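Local coordinates for putative curved DNA-binding protein (Chaetomium thermophilum var. thermophilum DSM 1495, PDB 4IPA), which probably acts in ribosome biogenesis as an Arx1 protein with a methionine aminopeptidase-like fold, and may bind DNA, at residues G113-I118 / G148-L153; A156-N161 / W365-F370. All blocks are in the same frame, centred on the assembly; numbering follows the deposited sequence.

Contact 1. Residues G113-I118 / G148-L153; sequences GEPIKI and GRQADL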
loop_
_atom_site.group_PDB
_atom_site.type_symbol
_atom_site.label_atom_id
_atom_site.label_comp_id
_atom_site.label_asym_id
_atom_site.label_seq_id
_atom_site.Cartn_x
_atom_site.Cartn_y
_atom_site.Cartn_z
ATOM N N GLY A 113 2.745 -17.907 -12.315
ATOM C CA GLY A 113 3.130 -18.298 -10.970
ATOM C C GLY A 113 3.779 -17.201 -10.138
ATOM O O GLY A 113 4.046 -17.401 -8.967
ATOM N N GLU A 114 4.067 -16.047 -10.735
ATOM C CA GLU A 114 4.752 -14.998 -9.984
ATOM C C GLU A 114 3.802 -14.272 -9.045
ATOM O O GLU A 114 2.621 -14.141 -9.339
ATOM C CB GLU A 114 5.401 -13.987 -10.916
ATOM C CG GLU A 114 6.740 -14.425 -11.431
ATOM C CD GLU A 114 7.501 -13.280 -12.077
ATOM O OE1 GLU A 114 8.611 -13.544 -12.613
ATOM O OE2 GLU A 114 6.990 -12.126 -12.040
ATOM N N PRO A 115 4.324 -13.804 -7.907
ATOM C CA PRO A 115 3.535 -12.967 -6.995
ATOM C C PRO A 115 3.490 -11.522 -7.498
ATOM O O PRO A 115 4.503 -10.842 -7.538
ATOM C CB PRO A 115 4.287 -13.092 -5.662
ATOM C CG PRO A 115 5.691 -13.395 -6.056
ATOM C CD PRO A 115 5.641 -14.161 -7.350
ATOM N N ILE A 116 2.301 -11.084 -7.890
ATOM C CA ILE A 116 2.078 -9.777 -8.493
ATOM C C ILE A 116 1.416 -8.866 -7.472
ATOM O O ILE A 116 0.379 -9.228 -6.898
ATOM C CB ILE A 116 1.124 -9.884 -9.731
ATOM C CG1 ILE A 116 1.663 -10.889 -10.761
ATOM C CG2 ILE A 116 0.893 -8.522 -10.360
ATOM C CD1 ILE A 116 3.091 -10.610 -11.178
ATOM N N LYS A 117 2.007 -7.695 -7.244
ATOM C CA LYS A 117 1.448 -6.711 -6.322
ATOM C C LYS A 117 0.592 -5.743 -7.097
ATOM O O LYS A 117 1.056 -5.106 -8.032
ATOM C CB LYS A 117 2.540 -5.935 -5.574
ATOM C CG LYS A 117 3.143 -6.684 -4.428
ATOM C CD LYS A 117 3.896 -7.907 -4.927
ATOM C CE LYS A 117 5.135 -7.503 -5.725
ATOM N NZ LYS A 117 5.931 -8.712 -6.124
ATOM N N ILE A 118 -0.666 -5.649 -6.706
ATOM C CA ILE A 118 -1.574 -4.716 -7.329
ATOM C C ILE A 118 -1.965 -3.680 -6.285
ATOM O O ILE A 118 -2.604 -3.990 -5.277
ATOM C CB ILE A 118 -2.791 -5.436 -7.894
ATOM C CG1 ILE A 118 -2.323 -6.537 -8.855
ATOM C CG2 ILE A 118 -3.708 -4.446 -8.615
ATOM C CD1 ILE A 118 -3.001 -7.861 -8.650
ATOM N N GLY A 148 5.177 -24.866 -1.470
ATOM C CA GLY A 148 6.601 -24.585 -1.408
ATOM C C GLY A 148 6.915 -23.340 -0.600
ATOM O O GLY A 148 6.170 -22.969 0.302
ATOM N N ARG A 149 8.017 -22.680 -0.937
ATOM C CA ARG A 149 8.433 -21.501 -0.190
ATOM C C ARG A 149 7.534 -20.322 -0.554
ATOM O O ARG A 149 7.474 -19.328 0.175
ATOM C CB ARG A 149 9.896 -21.184 -0.457
ATOM C CG ARG A 149 10.822 -22.327 -0.098
ATOM C CD ARG A 149 11.126 -22.341 1.392
ATOM N NE ARG A 149 11.997 -21.222 1.750
ATOM C CZ ARG A 149 11.693 -20.309 2.660
ATOM N NH1 ARG A 149 10.540 -20.389 3.311
ATOM N NH2 ARG A 149 12.540 -19.326 2.926
ATOM N N GLN A 150 6.816 -20.449 -1.671
ATOM C CA GLN A 150 5.871 -19.417 -2.068
ATOM C C GLN A 150 4.707 -19.344 -1.087
ATOM O O GLN A 150 4.187 -18.261 -0.781
ATOM C CB GLN A 150 5.362 -19.657 -3.486
ATOM C CG GLN A 150 4.360 -18.618 -3.916
ATOM C CD GLN A 150 4.738 -17.940 -5.220
ATOM O OE1 GLN A 150 5.773 -17.262 -5.309
ATOM N NE2 GLN A 150 3.898 -18.121 -6.248
ATOM N N ALA A 151 4.305 -20.503 -0.581
ATOM C CA ALA A 151 3.295 -20.549 0.467
ATOM C C ALA A 151 3.821 -19.873 1.739
ATOM O O ALA A 151 3.079 -19.153 2.420
ATOM C CB ALA A 151 2.857 -21.992 0.741
ATOM N N ASP A 152 5.101 -20.085 2.047
ATOM C CA ASP A 152 5.705 -19.463 3.223
ATOM C C ASP A 152 5.721 -17.934 3.118
ATOM O O ASP A 152 5.430 -17.239 4.089
ATOM C CB ASP A 152 7.135 -19.959 3.427
ATOM C CG ASP A 152 7.203 -21.431 3.818
ATOM O OD1 ASP A 152 6.220 -21.939 4.404
ATOM O OD2 ASP A 152 8.247 -22.069 3.540
ATOM N N LEU A 153 6.094 -17.434 1.938
ATOM C CA LEU A 153 6.159 -16.006 1.659
ATOM C C LEU A 153 4.801 -15.333 1.896
ATOM O O LEU A 153 4.712 -14.310 2.573
ATOM C CB LEU A 153 6.603 -15.778 0.211
ATOM C CG LEU A 153 6.584 -14.321 -0.267
ATOM C CD1 LEU A 153 7.566 -13.495 0.561
ATOM C CD2 LEU A 153 6.895 -14.182 -1.771
#

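Contact 2. Residues A156-N161 / W365-F370; sequences ATYYAN and WDLSKF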
loop_
_atom_site.group_PDB
_atom_site.type_symbol
_atom_site.label_atom_id
_atom_site.label_comp_id
_atom_site.label_asym_id
_atom_site.label_seq_id
_atom_site.Cartn_x
_atom_site.Cartn_y
_atom_site.Cartn_z
ATOM N N ALA A 156 3.714 -15.511 5.729
ATOM C CA ALA A 156 4.473 -14.550 6.516
ATOM C C ALA A 156 3.833 -13.171 6.367
ATOM O O ALA A 156 3.667 -12.435 7.337
ATOM C CB ALA A 156 5.917 -14.506 6.060
ATOM N N THR A 157 3.472 -12.828 5.138
ATOM C CA THR A 157 2.930 -11.508 4.868
ATOM C C THR A 157 1.546 -11.371 5.495
ATOM O O THR A 157 1.231 -10.361 6.109
ATOM C CB THR A 157 2.851 -11.232 3.368
ATOM O OG1 THR A 157 4.119 -11.519 2.761
ATOM C CG2 THR A 157 2.503 -9.773 3.131
ATOM N N TYR A 158 0.730 -12.407 5.336
ATOM C CA TYR A 158 -0.588 -12.445 5.936
ATOM C C TYR A 158 -0.506 -12.248 7.453
ATOM O O TYR A 158 -1.203 -11.394 8.012
ATOM C CB TYR A 158 -1.282 -13.779 5.608
ATOM C CG TYR A 158 -2.656 -13.945 6.220
ATOM C CD1 TYR A 158 -2.819 -14.496 7.489
ATOM C CD2 TYR A 158 -3.795 -13.548 5.531
ATOM C CE1 TYR A 158 -4.078 -14.657 8.040
ATOM C CE2 TYR A 158 -5.060 -13.696 6.084
ATOM C CZ TYR A 158 -5.196 -14.249 7.334
ATOM O OH TYR A 158 -6.459 -14.393 7.873
ATOM N N TYR A 159 0.324 -13.041 8.124
ATOM C CA TYR A 159 0.376 -12.969 9.582
ATOM C C TYR A 159 1.082 -11.731 10.070
ATOM O O TYR A 159 0.733 -11.193 11.114
ATOM C CB TYR A 159 0.942 -14.247 10.220
ATOM C CG TYR A 159 -0.081 -15.348 10.227
ATOM C CD1 TYR A 159 -1.234 -15.238 10.996
ATOM C CD2 TYR A 159 0.070 -16.474 9.429
ATOM C CE1 TYR A 159 -2.195 -16.243 10.992
ATOM C CE2 TYR A 159 -0.886 -17.485 9.417
ATOM C CZ TYR A 159 -2.016 -17.363 10.196
ATOM O OH TYR A 159 -2.973 -18.364 10.187
ATOM N N ALA A 160 2.063 -11.260 9.311
ATOM C CA ALA A 160 2.682 -9.996 9.657
ATOM C C ALA A 160 1.590 -8.914 9.705
ATOM O O ALA A 160 1.560 -8.078 10.618
ATOM C CB ALA A 160 3.758 -9.646 8.644
ATOM N N ASN A 161 0.683 -8.953 8.730
ATOM C CA ASN A 161 -0.394 -7.970 8.632
ATOM C C ASN A 161 -1.383 -8.070 9.804
ATOM O O ASN A 161 -1.756 -7.056 10.405
ATOM C CB ASN A 161 -1.121 -8.096 7.293
ATOM C CG ASN A 161 -2.064 -6.941 7.029
ATOM O OD1 ASN A 161 -1.703 -5.782 7.218
ATOM N ND2 ASN A 161 -3.293 -7.252 6.601
ATOM N N TRP A 365 -7.713 -13.667 2.349
ATOM C CA TRP A 365 -7.131 -14.840 1.722
ATOM C C TRP A 365 -7.704 -16.116 2.315
ATOM O O TRP A 365 -7.853 -16.241 3.530
ATOM C CB TRP A 365 -5.614 -14.852 1.894
ATOM C CG TRP A 365 -4.912 -13.814 1.092
ATOM C CD1 TRP A 365 -5.458 -12.990 0.144
ATOM C CD2 TRP A 365 -3.523 -13.475 1.169
ATOM N NE1 TRP A 365 -4.488 -12.162 -0.369
ATOM C CE2 TRP A 365 -3.292 -12.442 0.242
ATOM C CE3 TRP A 365 -2.456 -13.942 1.935
ATOM C CZ2 TRP A 365 -2.029 -11.870 0.057
ATOM C CZ3 TRP A 365 -1.207 -13.373 1.754
ATOM C CH2 TRP A 365 -1.006 -12.345 0.827
ATOM N N ASP A 366 -8.023 -17.061 1.444
ATOM C CA ASP A 366 -8.429 -18.384 1.883
ATOM C C ASP A 366 -7.170 -19.133 2.315
ATOM O O ASP A 366 -6.359 -19.537 1.474
ATOM C CB ASP A 366 -9.122 -19.108 0.734
ATOM C CG ASP A 366 -9.501 -20.531 1.081
ATOM O OD1 ASP A 366 -9.481 -20.891 2.281
ATOM O OD2 ASP A 366 -9.812 -21.287 0.141
ATOM N N LEU A 367 -7.002 -19.297 3.623
ATOM C CA LEU A 367 -5.803 -19.914 4.167
ATOM C C LEU A 367 -5.737 -21.393 3.837
ATOM O O LEU A 367 -4.663 -21.983 3.877
ATOM C CB LEU A 367 -5.721 -19.715 5.679
ATOM C CG LEU A 367 -5.583 -18.266 6.135
ATOM C CD1 LEU A 367 -5.689 -18.151 7.654
ATOM C CD2 LEU A 367 -4.275 -17.654 5.634
ATOM N N SER A 368 -6.880 -21.991 3.506
ATOM C CA SER A 368 -6.901 -23.416 3.187
ATOM C C SER A 368 -6.063 -23.734 1.949
ATOM O O SER A 368 -5.660 -24.880 1.761
ATOM C CB SER A 368 -8.330 -23.934 2.996
ATOM O OG SER A 368 -8.906 -23.451 1.798
ATOM N N LYS A 369 -5.796 -22.719 1.124
ATOM C CA LYS A 369 -5.084 -22.905 -0.145
ATOM C C LYS A 369 -3.550 -22.945 -0.003
ATOM O O LYS A 369 -2.846 -23.269 -0.968
ATOM C CB LYS A 369 -5.485 -21.815 -1.154
ATOM C CG LYS A 369 -6.773 -22.090 -1.957
ATOM C CD LYS A 369 -7.540 -20.781 -2.297
ATOM C CE LYS A 369 -7.290 -20.218 -3.723
ATOM N NZ LYS A 369 -5.980 -19.498 -3.953
ATOM N N PHE A 370 -3.045 -22.614 1.186
ATOM C CA PHE A 370 -1.602 -22.548 1.433
ATOM C C PHE A 370 -1.089 -23.859 2.033
ATOM O O PHE A 370 -1.651 -24.358 3.014
ATOM C CB PHE A 370 -1.253 -21.367 2.356
ATOM C CG PHE A 370 -1.617 -20.034 1.787
ATOM C CD1 PHE A 370 -0.873 -19.481 0.762
ATOM C CD2 PHE A 370 -2.719 -19.341 2.257
ATOM C CE1 PHE A 370 -1.222 -18.252 0.205
ATOM C CE2 PHE A 370 -3.067 -18.110 1.719
ATOM C CZ PHE A 370 -2.317 -17.565 0.683
#

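Contact 1. Residues G113-I118 / G148-L153
Gln150, on the first turn of helix 148-167, reaches Gly113, in the loop just before strand 115-124, with NE2, and Pro115, the first residue of that strand, with OE1. Its CG stands anti to the backbone N (chi1 179°), which carries the chain off the helix toward the strand, and a bend at chi2 turns the amide so that NE2 faces Gly113 and OE1 faces Pro115. The NE2 to Gly113 O hydrogen bond is 2.8 Å long, with an N-H...O angle of 159°. The carbonyl oxygen lies only 5° out of the Gln150 amide plane, the plane in which the amide N-H groups point, and the donor arrives nearly in line with the C=O bond. On the other branch, Gln150 OE1 rests 3.7 Å from Pro115 CD and 3.9 Å from Pro115 CG, a van der Waals contact in which the proline ring and the glutamine chain pass at a slant. Val136 of strand 127-136 also touches Gln150, while Thr134 of that strand lies against Pro115. With an alanine at Gln150, the Gly113 carbonyl would probably lose this amide donor, and Pro115 CD and CG the amide oxygen packed against them. The two segments bury just 127 Å² together, their nearest CA atoms, those of Pro115 and Gln150, being 8.4 Å apart. A single long side chain therefore spans the gap, and the chemistry implies a directional tie between the helix and the loop leading into the central strand of the sheet, made by one uncharged hydrogen bond to the main chain and little apolar burial.

Contact 2. Residues A156-N161 / W365-F370
Tyr158 holds CG anti to its own nitrogen (chi1 178°), sending its ring out from helix 148-167 toward Leu367 and Trp365, whereas Leu367 has CG anti to its carbonyl carbon (chi1 -64°), which swings CG toward that ring, chi2 then setting CD2 over it. In this M24-type, methionine aminopeptidase-like fold, the contact packs helix 148-167 against the loop that follows strand 355-360, through a CH-pi interaction. Leu367 CD2 sits 3.8 Å from the centroid of the Tyr158 ring and only 6° off its normal, so the methyl lies over the centre of one face; the two side chains cross at roughly a right angle. Trp365 meets the same tyrosine obliquely: its CE3 lies 3.9 Å from Tyr158 CD2, and CE3 and CZ3 also approach Tyr158 CB, as the two side chains run past one another in opposite directions. The indole is also held by a hydrogen bond from Trp365 NE1 to Asp133 OD1. The loop is shaped locally by an Asx turn, in which Asp366 OD1 accepts from Ser368 N at 3.1 Å and from Ser368 OG, both from one face of the carboxylate. No hydrogen bond crosses between the segments, and the 249 Å² contact is made by CH-pi and apolar packing. Leu367 CD1 completes it, lying 3.8 Å from Tyr158 OH and 3.7 Å from Tyr159 OH.

In the fold
Contacts 1 and 2 are successive uses of helix 148-167, and their centres are 11 Å apart on the same side of the chain's centre. Along the sequence contact 1 closes before contact 2 opens, the latter bridging 204 residues to the loop between strand 355-360 and helix 379-386. The helix start thus faces the antiparallel sheet of strands 79-88, 115-124 and 127-136, while its next turns receive the late loop. The two contacts touch where Ala151 O lies 4.3 Å from Phe370 CD1. Because both draw on the same helix, that one element joins early and late parts of the chain.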